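PDB 4XUO: endo-1,4-beta-xylanase C from Paenibacillus barcinonensis, which hydrolyses internal beta-1,4-xylosidic linkages in xylans, the present chain being its N-terminal CBM22-1 xylan-binding domain rather than the catalytic part. Local coordinates for residues V30-T35 / L46-R51; A39-Q44 / L148-I153; V71-G76 / K120-Y125. All coordinates share one frame; numbering follows the deposited sequence.

The three contacts meet on one antiparallel sheet of the xylan-binding domain, and strand 146-157 ties them together. Contact 2, which holds the calcium site, lies between the other two: its centre is about 14 Å from that of contact 1 and about 15 Å from that of contact 3. On one flank Leu46 N of contact 1 meets Leu148 O of contact 2 at 2.9 Å; on the other, Gln152 N of contact 2 meets Ser75 O of contact 3, also at 2.9 Å. Contacts 1 and 3 do not touch, with centres about 22 Å apart. The calcium ion is about 8 Å from the side chain of Val34 in contact 1.

Contact 1 (V30-T35 / L46-R51); sequences VKVDVT and LQTTGR
Lys31 pairs with Thr49 and Asp33 with Gln47 as antiparallel hydrogen-bonded pairs, strands 31-35 and 46-49 approaching to 4.6 Å between axes with directions 142° apart. Each pair exchanges two backbone bonds; that from Gln47 N to Asp33 O is short at 2.7 Å, and that from Lys31 N to Thr49 O, at 2.9 Å, is almost perfectly straight. On the face carrying Val32, Val34, Leu46 and Thr48, the apolar contact runs diagonally. With CG anti to the backbone N (chi1 -174°), Leu46 slants past its strand partner Val34 and lays CD1 3.8 Å from Val32 CG1, while Pro58 of strand 57-61 touches both Leu46 and Val32. Cutting Leu46 back to an alanine would probably leave Val32 CG1 without its diagonal mate and open a gap beside Pro58. The other face is polar. Thr49 OG1 lies alongside Lys31 CB at 3.6 Å, and the side chains of Asp33 and Gln47 run abreast, carboxylate and amide planes 43° apart, with no hydrogen bond between them. Past the last bonded pair, Val30 CG1 runs beside Arg51 CG at 3.8 Å; the guanidinium group beyond it bonds to carbonyls including that of Asp141. The arrangement is a beta hairpin, joined through strand 45-49 to strand 146-157 in the beta-sandwich (jelly-roll) fold of family 22 carbohydrate-binding modules.

Contact 2 (A39-Q44 / L148-I153); sequences AYQGKQ and LDEFQI. With CA (calcium ion), chain C.
Asp149 turns its carboxylate to the loop 39-44 and grips both the calcium ion and the loop backbone. A chi1 of -156° swings the carboxylate away from its own backbone N and brings both oxygens to the metal as a bidentate pair, Asp149 OD1 2.5 Å and Asp149 OD2 2.6 Å from the calcium. OD2 also accepts two backbone N-H groups from different directions. Tyr40 N, 2.9 Å from Asp149 OD2, uses the anti lone pair, the one facing away from OD1; Gln41 N, 3.1 Å from the same OD2, comes in nearly straight along its N-H but from 41° out of the carboxylate plane. The site is consistent with the structural calcium sites of beta-sandwich carbohydrate-binding modules, and is built where a loop between strands meets a corner in strand 146-157. The carbonyl oxygens of Gln41 and Gln44 are ligands too, and Ser15 and Glu17 complete the protein's share of the shell. The metal charge, together with two N-H donors, is likely to keep Asp149 ionised. Glu150 packs against Gln41 and Tyr40 and reaches the ion only through a water. Glu150 CG lies 3.6 Å from Gln41 CB and touches the edge of the Tyr40 ring, in its plane, 4.0 Å from Tyr40 CD2; the side chains cross at about a right angle, although ring and carboxylate planes are only 23° apart. Bent at chi2, Glu150 brings OE2 within 2.7 Å of a water that donates to it, and that water binds the calcium at 2.3 Å, making Glu150 a second-shell residue. Tyr77 stacks with the Tyr40 ring, and Trp118 meets it edge-to-face.

Contact 3 (V71-G76 / K120-Y125); sequences VVEISG and KLQGQY
Val72 and Tyr125 form one end of a regular antiparallel ladder in which strands 71-76 and 120-125 lie 4.6 Å apart at closest approach and run 161° from parallel. Three hydrogen-bonded pairs, Val72 with Tyr125, Ile74 with Gly123 and Gly76 with Leu121, each exchange two bonds. The outer pairs include the shortest, with Val72 N to Tyr125 O and Leu121 N to Gly76 O both at 2.8 Å. The face bearing Val72, Ile74, Leu121 and Tyr125 is closely packed and buried. Tyr125 touches its neighbours through CB, 4.0 Å from Ile74 CD1 and 4.1 Å from Val72 CG2, a methyl that lies at the edge of the Tyr125 ring; chi1 of 178° carries the ring on past them toward strand 87-96, and its OH bonds to Asp105. Gly123, opposite Ile74, adds no side chain to this layer, whose other wall includes Leu133, Leu135 and Leu137 of strand 132-139.

The reverse face is looser, and Glu73, Gln122 and Gln124 are at least partly open to solvent there. Glu73, extended beyond CG, crosses between the two glutamines. Gln124 NE2 gives Glu73 OE1 a straight but weak hydrogen bond of 3.5 Å, with amide and carboxylate planes 47° apart; Gln122 NE2, 3.4 Å from Glu73 OE2, is too badly angled to bond. Ser75, on the same face, is buried: Ser75 CB rests on Gln122 CG at 3.9 Å, and the side chain also packs on Gln152. Cohesion across the pair probably rests on the backbone ladder and the apolar layer of the buried face, while the long polar side chains contribute little directed bonding.

Contact 1 (V30-T35 / L46-R51)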
loop_
_atom_site.group_PDB
_atom_site.type_symbol
_atom_site.label_atom_id
_atom_site.label_comp_id
_atom_site.label_asym_id
_atom_site.label_seq_id
_atom_site.Cartn_x
_atom_site.Cartn_y
_atom_site.Cartn_z
ATOM N N VAL A 30 -15.369 -0.931 1.508
ATOM C CA VAL A 30 -14.761 -1.983 0.708
ATOM C C VAL A 30 -14.538 -3.241 1.536
ATOM O O VAL A 30 -14.689 -3.237 2.777
ATOM C CB VAL A 30 -13.391 -1.529 0.112
ATOM C CG1 VAL A 30 -13.568 -0.280 -0.722
ATOM C CG2 VAL A 30 -12.358 -1.310 1.202
ATOM N N LYS A 31 -14.194 -4.314 0.828
ATOM C CA LYS A 31 -13.882 -5.599 1.420
ATOM C C LYS A 31 -12.412 -5.895 1.198
ATOM O O LYS A 31 -11.946 -6.010 0.059
ATOM C CB LYS A 31 -14.754 -6.690 0.783
ATOM C CG LYS A 31 -14.430 -8.114 1.223
ATOM C CD LYS A 31 -15.410 -9.115 0.605
ATOM C CE LYS A 31 -15.160 -10.529 1.100
ATOM N NZ LYS A 31 -16.421 -11.307 1.235
ATOM N N VAL A 32 -11.692 -6.029 2.298
ATOM C CA VAL A 32 -10.282 -6.293 2.260
ATOM C C VAL A 32 -10.020 -7.594 2.999
ATOM O O VAL A 32 -10.318 -7.697 4.204
ATOM C CB VAL A 32 -9.475 -5.167 2.922
ATOM C CG1 VAL A 32 -8.017 -5.586 3.071
ATOM C CG2 VAL A 32 -9.606 -3.875 2.112
ATOM N N ASP A 33 -9.484 -8.578 2.279
ATOM C CA ASP A 33 -9.283 -9.920 2.840
ATOM C C ASP A 33 -8.218 -10.682 2.063
ATOM O O ASP A 33 -7.828 -10.271 0.975
ATOM C CB ASP A 33 -10.611 -10.692 2.841
ATOM C CG ASP A 33 -11.246 -10.813 1.449
ATOM O OD1 ASP A 33 -10.583 -10.600 0.408
ATOM O OD2 ASP A 33 -12.438 -11.162 1.380
ATOM N N VAL A 34 -7.740 -11.775 2.639
ATOM C CA VAL A 34 -6.749 -12.618 1.981
ATOM C C VAL A 34 -7.444 -13.614 1.028
ATOM O O VAL A 34 -8.569 -14.085 1.301
ATOM C CB VAL A 34 -5.864 -13.307 3.025
ATOM C CG1 VAL A 34 -4.857 -14.230 2.381
ATOM C CG2 VAL A 34 -5.149 -12.241 3.841
ATOM N N THR A 35 -6.801 -13.881 -0.111
ATOM C CA THR A 35 -7.315 -14.831 -1.093
ATOM C C THR A 35 -6.251 -15.851 -1.428
ATOM O O THR A 35 -5.058 -15.517 -1.513
ATOM C CB THR A 35 -7.771 -14.149 -2.409
ATOM O OG1 THR A 35 -8.343 -15.127 -3.289
ATOM C CG2 THR A 35 -6.616 -13.464 -3.140
ATOM N N LEU A 46 -3.360 -10.243 -0.861
ATOM C CA LEU A 46 -4.395 -9.389 -0.255
ATOM C C LEU A 46 -5.325 -8.828 -1.324
ATOM O O LEU A 46 -4.860 -8.168 -2.265
ATOM C CB LEU A 46 -3.758 -8.199 0.472
ATOM C CG LEU A 46 -4.760 -7.335 1.266
ATOM C CD1 LEU A 46 -5.207 -8.032 2.548
ATOM C CD2 LEU A 46 -4.142 -5.983 1.592
ATOM N N GLN A 47 -6.627 -9.078 -1.190
ATOM C CA GLN A 47 -7.584 -8.690 -2.229
ATOM C C GLN A 47 -8.486 -7.556 -1.767
ATOM O O GLN A 47 -9.040 -7.597 -0.653
ATOM C CB GLN A 47 -8.441 -9.910 -2.624
ATOM C CG GLN A 47 -9.636 -9.595 -3.509
ATOM C CD GLN A 47 -10.390 -10.846 -3.909
ATOM O OE1 GLN A 47 -10.910 -11.575 -3.057
ATOM N NE2 GLN A 47 -10.425 -11.117 -5.196
ATOM N N THR A 48 -8.704 -6.589 -2.647
ATOM C CA THR A 48 -9.628 -5.513 -2.377
ATOM C C THR A 48 -10.738 -5.479 -3.430
ATOM O O THR A 48 -10.455 -5.365 -4.621
ATOM C CB THR A 48 -8.906 -4.148 -2.346
ATOM O OG1 THR A 48 -7.900 -4.139 -1.306
ATOM C CG2 THR A 48 -9.890 -3.056 -2.071
ATOM N N THR A 49 -11.993 -5.619 -2.984
ATOM C CA THR A 49 -13.160 -5.454 -3.838
ATOM C C THR A 49 -14.178 -4.475 -3.242
ATOM O O THR A 49 -14.087 -4.100 -2.065
ATOM C CB THR A 49 -13.895 -6.800 -4.034
ATOM O OG1 THR A 49 -14.301 -7.317 -2.760
ATOM C CG2 THR A 49 -13.024 -7.799 -4.778
ATOM N N GLY A 50 -15.167 -4.086 -4.044
ATOM C CA GLY A 50 -16.256 -3.240 -3.566
ATOM C C GLY A 50 -15.978 -1.752 -3.567
ATOM O O GLY A 50 -16.664 -0.972 -2.895
ATOM N N ARG A 51 -14.947 -1.348 -4.311
ATOM C CA ARG A 51 -14.633 0.055 -4.466
ATOM C C ARG A 51 -15.718 0.753 -5.286
ATOM O O ARG A 51 -16.112 0.239 -6.329
ATOM C CB ARG A 51 -13.247 0.222 -5.134
ATOM C CG ARG A 51 -12.113 -0.232 -4.227
ATOM C CD ARG A 51 -10.715 -0.116 -4.843
ATOM N NE ARG A 51 -10.326 1.283 -5.042
ATOM C CZ ARG A 51 -10.318 1.944 -6.202
ATOM N NH1 ARG A 51 -10.640 1.380 -7.347
ATOM N NH2 ARG A 51 -9.958 3.202 -6.199
#

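Contact 2 (A39-Q44 / L148-I153)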
loop_
_atom_site.group_PDB
_atom_site.type_symbol
_atom_site.label_atom_id
_atom_site.label_comp_id
_atom_site.label_asym_id
_atom_site.label_seq_id
_atom_site.Cartn_x
_atom_site.Cartn_y
_atom_site.Cartn_z
ATOM N N ALA A 39 -1.729 -15.171 -6.430
ATOM C CA ALA A 39 -0.596 -14.718 -5.613
ATOM C C ALA A 39 0.616 -14.454 -6.489
ATOM O O ALA A 39 0.742 -15.023 -7.580
ATOM C CB ALA A 39 -0.249 -15.740 -4.532
ATOM N N TYR A 40 1.500 -13.580 -6.021
ATOM C CA TYR A 40 2.715 -13.300 -6.758
ATOM C C TYR A 40 3.808 -14.235 -6.256
ATOM O O TYR A 40 4.612 -14.713 -7.051
ATOM C CB TYR A 40 3.120 -11.823 -6.647
ATOM C CG TYR A 40 4.513 -11.571 -7.175
ATOM C CD1 TYR A 40 4.764 -11.492 -8.538
ATOM C CD2 TYR A 40 5.584 -11.467 -6.306
ATOM C CE1 TYR A 40 6.059 -11.289 -9.011
ATOM C CE2 TYR A 40 6.864 -11.259 -6.770
ATOM C CZ TYR A 40 7.095 -11.171 -8.119
ATOM O OH TYR A 40 8.394 -10.975 -8.538
ATOM N N GLN A 41 3.823 -14.459 -4.939
ATOM C CA GLN A 41 4.677 -15.418 -4.254
ATOM C C GLN A 41 3.844 -16.233 -3.263
ATOM O O GLN A 41 2.892 -15.720 -2.659
ATOM C CB GLN A 41 5.746 -14.690 -3.460
ATOM C CG GLN A 41 6.983 -15.511 -3.195
ATOM C CD GLN A 41 7.870 -15.567 -4.423
ATOM O OE1 GLN A 41 7.787 -14.707 -5.310
ATOM N NE2 GLN A 41 8.732 -16.574 -4.482
ATOM N N GLY A 42 4.195 -17.506 -3.080
ATOM C CA GLY A 42 3.431 -18.363 -2.174
ATOM C C GLY A 42 2.037 -18.640 -2.698
ATOM O O GLY A 42 1.811 -18.703 -3.913
ATOM N N LYS A 43 1.090 -18.830 -1.789
ATOM C CA LYS A 43 -0.251 -19.243 -2.183
ATOM C C LYS A 43 -1.279 -18.132 -2.093
ATOM O O LYS A 43 -2.355 -18.246 -2.676
ATOM C CB LYS A 43 -0.728 -20.422 -1.311
ATOM C CG LYS A 43 0.299 -21.545 -1.132
ATOM C CD LYS A 43 -0.299 -22.775 -0.449
ATOM C CE LYS A 43 -0.484 -22.570 1.048
ATOM N NZ LYS A 43 -1.147 -23.732 1.701
ATOM N N GLN A 44 -0.957 -17.057 -1.372
ATOM C CA GLN A 44 -1.973 -16.073 -0.997
ATOM C C GLN A 44 -1.558 -14.635 -1.248
ATOM O O GLN A 44 -0.375 -14.324 -1.272
ATOM C CB GLN A 44 -2.324 -16.244 0.479
ATOM C CG GLN A 44 -3.024 -17.564 0.760
ATOM C CD GLN A 44 -3.519 -17.664 2.187
ATOM O OE1 GLN A 44 -2.781 -17.414 3.136
ATOM N NE2 GLN A 44 -4.783 -18.000 2.341
ATOM N N LEU A 148 -2.682 -7.256 -3.898
ATOM C CA LEU A 148 -1.354 -6.855 -3.441
ATOM C C LEU A 148 -0.619 -8.029 -2.822
ATOM O O LEU A 148 -1.194 -8.765 -1.987
ATOM C CB LEU A 148 -1.469 -5.723 -2.392
ATOM C CG LEU A 148 -0.192 -5.273 -1.690
ATOM C CD1 LEU A 148 0.760 -4.591 -2.661
ATOM C CD2 LEU A 148 -0.459 -4.363 -0.497
ATOM N N ASP A 149 0.653 -8.188 -3.151
ATOM C CA ASP A 149 1.473 -9.255 -2.514
ATOM C C ASP A 149 2.927 -8.810 -2.328
ATOM O O ASP A 149 3.376 -7.841 -2.939
ATOM C CB ASP A 149 1.410 -10.542 -3.365
ATOM C CG ASP A 149 1.705 -11.817 -2.558
ATOM O OD1 ASP A 149 1.859 -11.749 -1.283
ATOM O OD2 ASP A 149 1.761 -12.891 -3.200
ATOM N N GLU A 150 3.669 -9.521 -1.478
ATOM C CA GLU A 150 5.091 -9.248 -1.239
ATOM C C GLU A 150 5.306 -7.767 -0.968
ATOM O O GLU A 150 6.104 -7.108 -1.608
ATOM C CB GLU A 150 5.982 -9.761 -2.388
ATOM C CG GLU A 150 6.138 -11.268 -2.380
ATOM C CD GLU A 150 6.897 -11.792 -1.175
ATOM O OE1 GLU A 150 8.152 -11.795 -1.212
ATOM O OE2 GLU A 150 6.241 -12.209 -0.188
ATOM N N PHE A 151 4.540 -7.256 -0.015
ATOM C CA PHE A 151 4.663 -5.863 0.408
ATOM C C PHE A 151 5.824 -5.712 1.380
ATOM O O PHE A 151 6.034 -6.581 2.228
ATOM C CB PHE A 151 3.350 -5.381 1.038
ATOM C CG PHE A 151 3.416 -3.968 1.570
ATOM C CD1 PHE A 151 3.316 -2.878 0.726
ATOM C CD2 PHE A 151 3.567 -3.750 2.924
ATOM C CE1 PHE A 151 3.388 -1.583 1.219
ATOM C CE2 PHE A 151 3.639 -2.462 3.437
ATOM C CZ PHE A 151 3.545 -1.373 2.582
ATOM N N GLN A 152 6.600 -4.640 1.224
ATOM C CA GLN A 152 7.786 -4.399 2.068
ATOM C C GLN A 152 8.057 -2.915 2.304
ATOM O O GLN A 152 7.849 -2.096 1.426
ATOM C CB GLN A 152 9.016 -5.043 1.407
ATOM C CG GLN A 152 10.329 -4.935 2.155
ATOM C CD GLN A 152 11.477 -5.600 1.381
ATOM O OE1 GLN A 152 11.634 -6.808 1.433
ATOM N NE2 GLN A 152 12.238 -4.824 0.636
ATOM N N ILE A 153 8.562 -2.582 3.489
ATOM C CA ILE A 153 9.062 -1.265 3.771
ATOM C C ILE A 153 10.474 -1.477 4.358
ATOM O O ILE A 153 10.610 -2.224 5.321
ATOM C CB ILE A 153 8.194 -0.505 4.799
ATOM C CG1 ILE A 153 6.755 -0.348 4.291
ATOM C CG2 ILE A 153 8.826 0.827 5.122
ATOM C CD1 ILE A 153 5.851 0.498 5.182
HETATM CA CA CA C . 1.993 -14.184 -0.961
HETATM O O HOH W 1 4.290 -14.079 -0.580
#

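Contact 3 (V71-G76 / K120-Y125)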
loop_
_atom_site.group_PDB
_atom_site.type_symbol
_atom_site.label_atom_id
_atom_site.label_comp_id
_atom_site.label_asym_id
_atom_site.label_seq_id
_atom_site.Cartn_x
_atom_site.Cartn_y
_atom_site.Cartn_z
ATOM N N VAL A 71 14.213 8.223 5.900
ATOM C CA VAL A 71 13.874 7.880 4.501
ATOM C C VAL A 71 13.624 6.387 4.397
ATOM O O VAL A 71 14.492 5.569 4.748
ATOM C CB VAL A 71 14.974 8.297 3.535
ATOM C CG1 VAL A 71 14.589 7.916 2.118
ATOM C CG2 VAL A 71 15.206 9.801 3.629
ATOM N N VAL A 72 12.426 6.017 3.930
ATOM C CA VAL A 72 12.075 4.608 3.731
ATOM C C VAL A 72 11.741 4.291 2.270
ATOM O O VAL A 72 11.527 5.182 1.458
ATOM C CB VAL A 72 10.902 4.150 4.649
ATOM C CG1 VAL A 72 11.245 4.458 6.108
ATOM C CG2 VAL A 72 9.606 4.843 4.262
ATOM N N GLU A 73 11.760 3.005 1.955
ATOM C CA GLU A 73 11.413 2.499 0.617
ATOM C C GLU A 73 10.248 1.492 0.702
ATOM O O GLU A 73 10.340 0.470 1.394
ATOM C CB GLU A 73 12.645 1.847 -0.031
ATOM C CG GLU A 73 12.522 1.556 -1.541
ATOM C CD GLU A 73 13.907 1.382 -2.176
ATOM O OE1 GLU A 73 14.351 2.302 -2.893
ATOM O OE2 GLU A 73 14.576 0.373 -1.861
ATOM N N ILE A 74 9.146 1.829 -0.001
ATOM C CA ILE A 74 7.887 1.107 0.014
ATOM C C ILE A 74 7.732 0.393 -1.315
ATOM O O ILE A 74 7.852 1.033 -2.361
ATOM C CB ILE A 74 6.690 2.061 0.236
ATOM C CG1 ILE A 74 6.889 2.822 1.552
ATOM C CG2 ILE A 74 5.363 1.301 0.267
ATOM C CD1 ILE A 74 5.893 3.926 1.834
ATOM N N SER A 75 7.504 -0.912 -1.269
ATOM C CA SER A 75 7.342 -1.703 -2.489
ATOM C C SER A 75 6.350 -2.841 -2.355
ATOM O O SER A 75 6.038 -3.333 -1.252
ATOM C CB SER A 75 8.676 -2.287 -2.917
ATOM O OG SER A 75 9.168 -3.141 -1.889
ATOM N N GLY A 76 5.857 -3.287 -3.505
ATOM C CA GLY A 76 4.897 -4.384 -3.543
ATOM C C GLY A 76 4.513 -4.712 -4.973
ATOM O O GLY A 76 4.832 -3.960 -5.911
ATOM N N LYS A 120 5.386 -4.447 -10.464
ATOM C CA LYS A 120 6.082 -3.908 -9.313
ATOM C C LYS A 120 5.812 -2.417 -9.108
ATOM O O LYS A 120 6.005 -1.613 -10.015
ATOM C CB LYS A 120 7.589 -4.078 -9.431
ATOM C CG LYS A 120 8.253 -3.866 -8.085
ATOM C CD LYS A 120 9.712 -4.234 -8.034
ATOM C CE LYS A 120 10.196 -4.087 -6.588
ATOM N NZ LYS A 120 11.662 -4.293 -6.440
ATOM N N LEU A 121 5.374 -2.060 -7.895
ATOM C CA LEU A 121 5.278 -0.674 -7.450
ATOM C C LEU A 121 6.337 -0.417 -6.396
ATOM O O LEU A 121 6.600 -1.282 -5.548
ATOM C CB LEU A 121 3.902 -0.409 -6.841
ATOM C CG LEU A 121 2.638 -0.672 -7.655
ATOM C CD1 LEU A 121 1.486 -0.053 -6.890
ATOM C CD2 LEU A 121 2.683 -0.085 -9.034
ATOM N N GLN A 122 6.965 0.750 -6.454
ATOM C CA GLN A 122 8.029 1.107 -5.522
ATOM C C GLN A 122 8.267 2.612 -5.524
ATOM O O GLN A 122 8.255 3.262 -6.579
ATOM C CB GLN A 122 9.318 0.352 -5.849
ATOM C CG GLN A 122 10.420 0.579 -4.832
ATOM C CD GLN A 122 11.608 -0.374 -4.993
ATOM O OE1 GLN A 122 12.059 -0.688 -6.110
ATOM N NE2 GLN A 122 12.138 -0.809 -3.888
ATOM N N GLY A 123 8.477 3.167 -4.335
ATOM C CA GLY A 123 8.902 4.532 -4.209
ATOM C C GLY A 123 9.471 4.788 -2.809
ATOM O O GLY A 123 9.129 4.058 -1.858
ATOM N N GLN A 124 10.326 5.805 -2.708
ATOM C CA GLN A 124 10.783 6.303 -1.410
ATOM C C GLN A 124 9.785 7.267 -0.744
ATOM O O GLN A 124 8.947 7.913 -1.402
ATOM C CB GLN A 124 12.163 6.890 -1.546
ATOM C CG GLN A 124 13.186 5.815 -1.744
ATOM C CD GLN A 124 14.581 6.346 -1.800
ATOM O OE1 GLN A 124 14.812 7.520 -1.513
ATOM N NE2 GLN A 124 15.517 5.498 -2.213
ATOM N N TYR A 125 9.841 7.331 0.579
ATOM C CA TYR A 125 8.988 8.224 1.330
ATOM C C TYR A 125 9.714 8.714 2.604
ATOM O O TYR A 125 10.518 7.972 3.203
ATOM C CB TYR A 125 7.696 7.483 1.728
ATOM C CG TYR A 125 6.771 8.338 2.559
ATOM C CD1 TYR A 125 6.035 9.334 1.978
ATOM C CD2 TYR A 125 6.709 8.205 3.939
ATOM C CE1 TYR A 125 5.217 10.154 2.725
ATOM C CE2 TYR A 125 5.908 9.033 4.694
ATOM C CZ TYR A 125 5.157 10.002 4.069
ATOM O OH TYR A 125 4.352 10.844 4.788
#